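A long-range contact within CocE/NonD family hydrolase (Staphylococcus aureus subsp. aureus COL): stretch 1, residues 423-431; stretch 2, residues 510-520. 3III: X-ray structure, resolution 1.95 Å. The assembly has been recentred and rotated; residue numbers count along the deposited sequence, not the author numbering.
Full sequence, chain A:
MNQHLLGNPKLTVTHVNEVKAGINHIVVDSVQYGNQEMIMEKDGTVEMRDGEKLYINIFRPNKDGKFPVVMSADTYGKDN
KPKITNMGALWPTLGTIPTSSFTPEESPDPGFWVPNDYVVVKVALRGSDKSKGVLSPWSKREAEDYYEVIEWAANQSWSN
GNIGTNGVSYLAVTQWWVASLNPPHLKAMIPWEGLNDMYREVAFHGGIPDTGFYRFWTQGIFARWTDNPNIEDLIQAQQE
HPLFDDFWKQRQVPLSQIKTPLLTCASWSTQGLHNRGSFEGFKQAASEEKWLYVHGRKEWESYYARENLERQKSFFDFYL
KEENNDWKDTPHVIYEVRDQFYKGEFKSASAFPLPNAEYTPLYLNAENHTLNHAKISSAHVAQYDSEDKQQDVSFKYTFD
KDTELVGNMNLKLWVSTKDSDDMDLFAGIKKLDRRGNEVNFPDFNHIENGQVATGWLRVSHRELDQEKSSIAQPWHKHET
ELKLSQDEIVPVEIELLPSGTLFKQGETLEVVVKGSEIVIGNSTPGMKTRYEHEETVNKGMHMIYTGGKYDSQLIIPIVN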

# COMPACT_ATOMS: atom_id res chain seq x y z
N MSE A 423 10.26 5.65 24.30
CA MSE A 423 9.74 4.31 24.20
C MSE A 423 9.30 4.03 22.76
O MSE A 423 8.68 4.87 22.14
N ASP A 424 9.63 2.86 22.27
CA ASP A 424 9.08 2.36 21.04
C ASP A 424 8.01 1.33 21.38
O ASP A 424 8.34 0.27 21.92
N LEU A 425 6.75 1.63 20.99
CA LEU A 425 5.62 0.76 21.30
C LEU A 425 5.12 0.10 20.00
O LEU A 425 4.94 0.76 18.96
N PHE A 426 4.94 -1.21 20.10
CA PHE A 426 4.50 -2.06 19.02
C PHE A 426 3.16 -2.60 19.45
O PHE A 426 3.05 -3.25 20.49
N ALA A 427 2.13 -2.26 18.71
CA ALA A 427 0.77 -2.73 18.97
C ALA A 427 0.32 -3.71 17.93
O ALA A 427 0.69 -3.64 16.74
N GLY A 428 -0.51 -4.65 18.39
CA GLY A 428 -1.16 -5.55 17.52
C GLY A 428 -2.54 -5.98 17.95
O GLY A 428 -2.86 -6.01 19.15
N ILE A 429 -3.38 -6.25 16.95
CA ILE A 429 -4.70 -6.86 17.17
C ILE A 429 -4.65 -8.26 16.60
O ILE A 429 -4.24 -8.45 15.43
N LYS A 430 -5.07 -9.23 17.41
CA LYS A 430 -5.13 -10.66 17.00
C LYS A 430 -6.57 -11.16 17.19
O LYS A 430 -7.33 -10.60 18.00
N LYS A 431 -6.92 -12.20 16.45
CA LYS A 431 -8.17 -12.92 16.62
C LYS A 431 -7.81 -14.30 17.07
O LYS A 431 -6.87 -14.90 16.49
N GLU A 510 -7.76 -9.81 20.76
CA GLU A 510 -6.66 -9.62 21.69
C GLU A 510 -5.81 -8.45 21.24
O GLU A 510 -5.37 -8.39 20.09
N VAL A 511 -5.62 -7.50 22.15
CA VAL A 511 -4.65 -6.46 21.98
C VAL A 511 -3.33 -6.93 22.59
O VAL A 511 -3.32 -7.36 23.74
N VAL A 512 -2.22 -6.73 21.89
CA VAL A 512 -0.89 -7.04 22.39
C VAL A 512 -0.08 -5.74 22.32
O VAL A 512 -0.14 -5.03 21.32
N VAL A 513 0.69 -5.44 23.37
CA VAL A 513 1.61 -4.32 23.38
C VAL A 513 2.97 -4.88 23.77
O VAL A 513 3.11 -5.64 24.76
N LYS A 514 4.02 -4.44 23.08
CA LYS A 514 5.31 -5.07 23.23
C LYS A 514 6.41 -4.08 22.85
O LYS A 514 6.15 -3.08 22.16
N GLY A 515 7.65 -4.37 23.24
CA GLY A 515 8.77 -3.50 22.86
C GLY A 515 9.48 -3.86 21.59
O GLY A 515 10.55 -3.28 21.28
N SER A 516 8.93 -4.80 20.85
CA SER A 516 9.51 -5.22 19.57
C SER A 516 8.42 -5.86 18.70
O SER A 516 7.27 -5.98 19.13
N GLU A 517 8.77 -6.25 17.48
CA GLU A 517 7.80 -6.77 16.51
C GLU A 517 6.94 -7.87 17.11
O GLU A 517 7.44 -8.78 17.75
N ILE A 518 5.65 -7.79 16.85
CA ILE A 518 4.73 -8.75 17.41
C ILE A 518 4.73 -10.08 16.64
O ILE A 518 4.88 -11.14 17.24
N VAL A 519 4.55 -10.02 15.33
CA VAL A 519 4.69 -11.18 14.49
C VAL A 519 6.14 -11.19 14.05
O VAL A 519 6.68 -10.16 13.59
N ILE A 520 6.82 -12.29 14.26
CA ILE A 520 8.22 -12.27 13.90
C ILE A 520 8.46 -12.95 12.57
O ILE A 520 7.61 -13.67 12.06

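Strands 424-431 and 510-514 run antiparallel, and the backbone N and O of three residue pairs satisfy one another. Phe426 N donates to Lys514 O (3.0 Å), and Lys514 N returns to Phe426 O (3.0 Å). Gly428 and Val512 repeat the pattern, with Gly428 N to Val512 O at 3.0 Å and Val512 N to Gly428 O at 2.9 Å. Lys430 N to Glu510 O (2.8 Å) and Glu510 N to Lys430 O (2.9 Å) form the third pair.

Phe426, Lys430, Glu510, Val512 and Lys514 share one face. Phe426 (chi1 m) lays its ring under the Ser516-Glu517 backbone. Gly428 leaves room for Ile518 (m, t), whose CD1 lies 3.2 Å from Gly428 N; a CB there would clash with it.

Lys430 (m, t, t, m) extends over Val512, CD to CG2 4.0 Å. Its NZ donates to a water at 2.8 Å, and that water donates to Ile518 O at 2.8 Å, so it bridges the stretches. Lys514 is all t; its NZ bonds Glu517 O at 3.2 Å, within its own stretch. Glu510 OE2 and both Glu517 carboxylate oxygens are satisfied elsewhere in the structure.

On the other face, Ile429 (m, m) packs CD1 against Val511 CG2 at 3.7 Å, beside Ala427 and Val513.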

# COMPACT_ATOMS: atom_id res chain seq x y z
CB MSE A 423 8.53 4.13 25.12
CG MSE A 423 8.82 4.48 26.54
SE MSE A 423 7.13 4.65 27.57
CE MSE A 423 6.65 2.69 27.74
CB ASP A 424 10.18 1.75 20.15
CG ASP A 424 11.06 2.83 19.50
OD1 ASP A 424 10.53 3.93 19.27
OD2 ASP A 424 12.24 2.57 19.16
CB LEU A 425 4.48 1.55 21.93
CG LEU A 425 4.71 2.35 23.23
CD1 LEU A 425 3.46 3.22 23.60
CD2 LEU A 425 5.01 1.41 24.34
CB PHE A 426 5.49 -3.20 18.83
CG PHE A 426 6.87 -2.76 18.31
CD1 PHE A 426 7.23 -3.01 17.02
CD2 PHE A 426 7.78 -2.11 19.13
CE1 PHE A 426 8.48 -2.59 16.49
CE2 PHE A 426 9.05 -1.72 18.63
CZ PHE A 426 9.42 -1.97 17.33
CB ALA A 427 -0.18 -1.60 19.05
CB ILE A 429 -5.80 -6.09 16.45
CG1 ILE A 429 -5.74 -4.61 16.83
CG2 ILE A 429 -7.25 -6.73 16.75
CD1 ILE A 429 -5.91 -4.36 18.38
CB LYS A 430 -4.19 -11.53 17.86
CG LYS A 430 -2.75 -11.18 17.74
CD LYS A 430 -1.82 -12.04 18.58
CE LYS A 430 -0.37 -11.72 18.20
NZ LYS A 430 -0.00 -12.14 16.80
CB LYS A 431 -8.94 -13.04 15.32
CG LYS A 431 -10.31 -13.77 15.58
CD LYS A 431 -11.31 -13.64 14.46
CE LYS A 431 -11.39 -14.83 13.56
NZ LYS A 431 -12.64 -14.93 12.76
CB GLU A 510 -5.80 -10.86 21.77
CG GLU A 510 -4.68 -10.78 22.82
CD GLU A 510 -3.79 -12.02 22.78
OE1 GLU A 510 -3.60 -12.62 21.69
OE2 GLU A 510 -3.28 -12.41 23.84
CB VAL A 511 -5.05 -5.18 22.75
CG1 VAL A 511 -3.85 -4.24 22.81
CG2 VAL A 511 -6.19 -4.53 22.11
CB VAL A 512 -0.19 -8.08 21.52
CG1 VAL A 512 1.24 -8.34 22.01
CG2 VAL A 512 -1.01 -9.38 21.42
CB VAL A 513 1.13 -3.21 24.33
CG1 VAL A 513 2.15 -2.00 24.29
CG2 VAL A 513 -0.26 -2.74 23.99
CB LYS A 514 5.32 -6.24 22.21
CG LYS A 514 6.40 -7.25 22.43
CD LYS A 514 6.27 -8.37 21.39
CE LYS A 514 7.18 -9.49 21.75
NZ LYS A 514 7.60 -10.29 20.59
CB SER A 516 10.74 -6.16 19.81
OG SER A 516 10.37 -7.31 20.55
CB GLU A 517 8.49 -7.28 15.24
CG GLU A 517 7.81 -6.79 13.97
CD GLU A 517 7.97 -5.32 13.78
OE1 GLU A 517 6.97 -4.58 13.97
OE2 GLU A 517 9.07 -4.91 13.36
CB ILE A 518 3.35 -8.11 17.57
CG1 ILE A 518 3.45 -6.99 18.65
CG2 ILE A 518 2.31 -9.18 18.01
CD1 ILE A 518 2.34 -6.02 18.52
CB VAL A 519 3.71 -11.13 13.29
CG1 VAL A 519 3.98 -12.33 12.35
CG2 VAL A 519 2.23 -11.11 13.76
CB ILE A 520 9.09 -12.84 15.01
CG1 ILE A 520 8.87 -14.34 15.17
CG2 ILE A 520 8.79 -12.10 16.36
CD1 ILE A 520 9.73 -14.87 16.29
O HOH W 1 2.69 -12.89 17.28